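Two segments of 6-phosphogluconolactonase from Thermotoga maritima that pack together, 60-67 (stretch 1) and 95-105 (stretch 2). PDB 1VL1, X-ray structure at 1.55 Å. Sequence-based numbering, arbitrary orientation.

Stretch 1 (60-67) VYEKLAEQ
Stretch 2 95-105: NINEVLFSRAK

Two helical segments of one chain run side by side in roughly the same direction, their axes 32° apart and 7.8 Å at closest approach; together they bury 449 Å². Stretch 1 enters already helical at Val 60 (phi/psi near -60/-40), and a type I turn spans Leu 64 to Gln 67. Stretch 2 is already helical at Asn 95, with a wider pi-type turn at 97-101 where Phe 101 N bonds Ile 96 O (3.2 Å). In register, the CA atoms of Glu 62 and Val 99 lie 4.6 Å apart, those of Ala 65 and Ala 104 5.0 Å. Val 60 (t) points away. Tyr 61 (m, chi2 -19°) points toward stretch 2 and is buried: its CB meets Val 99 CG2 at 3.7 Å, the same methyl lying at the ring edge, while CE2 reaches Ile 96 CG1 (m, t) at 4.1 Å. Its OH is hydrogen-bonded elsewhere in the structure, so the polar end is satisfied. Glu 62 (t, t) points sideways; its CA sits 3.7 Å from Val 99 O, and its CG covers one face of the Arg 103 guanidinium, 3.7 Å from NH1. Lys 63 points away, its O accepting Gln 67 NE2 (3.1 Å). Ala 65 points toward stretch 2, its small CB fitting 3.5 Å from Val 99 O and 3.7 Å from Leu 100 CD1 (t, p), with Ala 104 CB at 4.3 Å. Arg 103 (m, t, p, chi4 -106°) is the polar clasp: NH1 donates to Glu 62 O (2.9 Å, 151°) and to Val 99 O in its own stretch (3.0 Å), tying together both backbones. Glu 66 (m, t) starts sideways, but its carboxylate comes nearer, and OE2 meets Arg 103 NH2 at 2.8 Å in a salt bridge at the guanidinium edge, among exposed side chains.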

# COMPACT_ATOMS: atom_id res chain seq x y z
N VAL A 60 -1.45 4.88 -11.25
CA VAL A 60 -2.06 3.56 -11.42
C VAL A 60 -3.49 3.51 -10.88
O VAL A 60 -4.40 3.06 -11.55
CB VAL A 60 -1.18 2.46 -10.83
CG1 VAL A 60 -1.91 1.16 -10.77
CG2 VAL A 60 0.16 2.37 -11.65
N TYR A 61 -3.70 4.05 -9.70
CA TYR A 61 -5.07 4.11 -9.12
C TYR A 61 -6.01 4.90 -9.99
O TYR A 61 -7.22 4.57 -10.11
CB TYR A 61 -5.03 4.76 -7.74
CG TYR A 61 -4.14 4.07 -6.72
CD1 TYR A 61 -3.73 2.74 -6.88
CD2 TYR A 61 -3.70 4.75 -5.60
CE1 TYR A 61 -2.95 2.11 -5.98
CE2 TYR A 61 -2.89 4.14 -4.68
CZ TYR A 61 -2.53 2.81 -4.87
OH TYR A 61 -1.73 2.20 -3.96
N GLU A 62 -5.48 5.97 -10.57
CA GLU A 62 -6.30 6.88 -11.39
C GLU A 62 -6.93 6.10 -12.57
O GLU A 62 -8.08 6.31 -12.90
CB GLU A 62 -5.46 8.05 -11.89
CG GLU A 62 -6.29 9.13 -12.53
CD GLU A 62 -5.46 10.32 -12.95
OE1 GLU A 62 -4.19 10.23 -12.86
OE2 GLU A 62 -6.08 11.32 -13.38
N LYS A 63 -6.15 5.19 -13.17
CA LYS A 63 -6.65 4.35 -14.27
C LYS A 63 -7.49 3.19 -13.74
O LYS A 63 -8.51 2.88 -14.37
CB LYS A 63 -5.52 3.79 -15.10
CG LYS A 63 -4.80 4.79 -15.99
N LEU A 64 -7.11 2.61 -12.60
CA LEU A 64 -7.93 1.53 -11.98
C LEU A 64 -9.34 2.01 -11.69
O LEU A 64 -10.30 1.29 -11.88
CB LEU A 64 -7.30 0.98 -10.70
CG LEU A 64 -6.19 -0.02 -10.92
CD1 LEU A 64 -5.44 -0.24 -9.65
CD2 LEU A 64 -6.79 -1.35 -11.43
N ALA A 65 -9.45 3.27 -11.28
CA ALA A 65 -10.76 3.85 -10.95
C ALA A 65 -11.73 3.85 -12.10
O ALA A 65 -12.93 3.95 -11.88
CB ALA A 65 -10.61 5.25 -10.41
N GLU A 66 -11.19 3.76 -13.31
CA GLU A 66 -11.97 3.78 -14.53
C GLU A 66 -12.44 2.38 -14.96
O GLU A 66 -13.25 2.27 -15.87
CB GLU A 66 -11.15 4.45 -15.65
CG GLU A 66 -10.90 5.93 -15.34
CD GLU A 66 -9.82 6.59 -16.18
OE1 GLU A 66 -9.36 6.00 -17.21
OE2 GLU A 66 -9.43 7.73 -15.77
N GLN A 67 -11.97 1.33 -14.29
CA GLN A 67 -12.32 -0.03 -14.70
C GLN A 67 -13.73 -0.36 -14.17
O GLN A 67 -14.12 0.17 -13.15
CB GLN A 67 -11.31 -1.04 -14.14
CG GLN A 67 -9.83 -0.77 -14.43
CD GLN A 67 -9.58 -0.61 -15.88
OE1 GLN A 67 -9.62 -1.58 -16.60
NE2 GLN A 67 -9.30 0.63 -16.34
N ASN A 95 -4.93 12.23 -1.30
CA ASN A 95 -4.40 11.94 -2.65
C ASN A 95 -5.05 10.73 -3.27
O ASN A 95 -5.40 10.77 -4.44
CB ASN A 95 -2.87 11.83 -2.64
CG ASN A 95 -2.20 13.16 -2.60
OD1 ASN A 95 -2.08 13.80 -3.62
ND2 ASN A 95 -1.78 13.61 -1.43
N ILE A 96 -5.24 9.67 -2.49
CA ILE A 96 -5.95 8.49 -2.99
C ILE A 96 -7.46 8.75 -3.15
O ILE A 96 -8.08 8.26 -4.10
CB ILE A 96 -5.73 7.26 -2.10
CG1 ILE A 96 -4.22 6.96 -2.02
CG2 ILE A 96 -6.49 6.09 -2.67
CD1 ILE A 96 -3.83 6.00 -0.94
N ASN A 97 -8.03 9.59 -2.30
CA ASN A 97 -9.42 10.03 -2.51
C ASN A 97 -9.60 10.76 -3.84
O ASN A 97 -10.55 10.48 -4.58
CB ASN A 97 -9.91 10.92 -1.37
CG ASN A 97 -11.42 11.20 -1.44
OD1 ASN A 97 -12.21 10.29 -1.62
ND2 ASN A 97 -11.80 12.49 -1.36
N GLU A 98 -8.64 11.61 -4.19
CA GLU A 98 -8.70 12.39 -5.43
C GLU A 98 -8.69 11.50 -6.69
O GLU A 98 -9.40 11.79 -7.65
CB GLU A 98 -7.56 13.41 -5.45
CG GLU A 98 -7.97 14.71 -4.78
CD GLU A 98 -6.85 15.70 -4.51
OE1 GLU A 98 -5.67 15.43 -4.87
OE2 GLU A 98 -7.19 16.72 -3.89
N VAL A 99 -7.83 10.48 -6.70
CA VAL A 99 -7.65 9.62 -7.89
C VAL A 99 -8.57 8.41 -7.92
O VAL A 99 -8.88 7.90 -9.01
CB VAL A 99 -6.18 9.19 -8.07
CG1 VAL A 99 -5.30 10.44 -8.32
CG2 VAL A 99 -5.69 8.34 -6.96
N LEU A 100 -9.03 7.96 -6.76
CA LEU A 100 -9.77 6.70 -6.70
C LEU A 100 -11.05 6.77 -5.91
O LEU A 100 -12.09 6.52 -6.46
CB LEU A 100 -8.88 5.62 -6.12
CG LEU A 100 -9.46 4.24 -5.88
CD1 LEU A 100 -9.88 3.61 -7.21
CD2 LEU A 100 -8.43 3.29 -5.20
N PHE A 101 -10.98 7.09 -4.62
CA PHE A 101 -12.17 6.94 -3.76
C PHE A 101 -13.31 7.84 -4.15
O PHE A 101 -14.46 7.53 -3.88
CB PHE A 101 -11.85 7.12 -2.27
CG PHE A 101 -10.77 6.25 -1.71
CD1 PHE A 101 -10.56 4.92 -2.11
CD2 PHE A 101 -9.95 6.76 -0.68
CE1 PHE A 101 -9.53 4.19 -1.53
CE2 PHE A 101 -9.00 6.01 -0.10
CZ PHE A 101 -8.78 4.73 -0.53
N SER A 102 -13.00 9.00 -4.72
CA SER A 102 -14.01 9.98 -5.12
C SER A 102 -14.35 9.82 -6.61
O SER A 102 -15.25 10.53 -7.13
CB SER A 102 -13.47 11.39 -4.86
OG SER A 102 -12.56 11.86 -5.90
N ARG A 103 -13.61 8.95 -7.33
CA ARG A 103 -13.82 8.76 -8.76
C ARG A 103 -14.55 7.47 -9.11
O ARG A 103 -15.47 7.48 -9.95
CB ARG A 103 -12.53 8.93 -9.51
CG ARG A 103 -12.08 10.38 -9.59
CD ARG A 103 -10.73 10.58 -10.27
NE ARG A 103 -10.81 10.42 -11.73
CZ ARG A 103 -10.35 9.38 -12.43
NH1 ARG A 103 -9.81 8.34 -11.84
NH2 ARG A 103 -10.50 9.36 -13.76
N ALA A 104 -14.20 6.38 -8.50
CA ALA A 104 -15.01 5.18 -8.57
C ALA A 104 -16.11 5.22 -7.52
O ALA A 104 -15.93 5.80 -6.45
CB ALA A 104 -14.11 3.98 -8.33
N LYS A 105 -17.25 4.62 -7.82
CA LYS A 105 -18.36 4.64 -6.86
C LYS A 105 -18.21 3.48 -5.84
O LYS A 105 -18.95 2.49 -5.84
CB LYS A 105 -19.70 4.70 -7.60
CG LYS A 105 -19.92 6.15 -8.18
CD LYS A 105 -21.13 6.36 -9.12
CE LYS A 105 -21.05 7.72 -9.85
NZ LYS A 105 -22.33 8.34 -10.24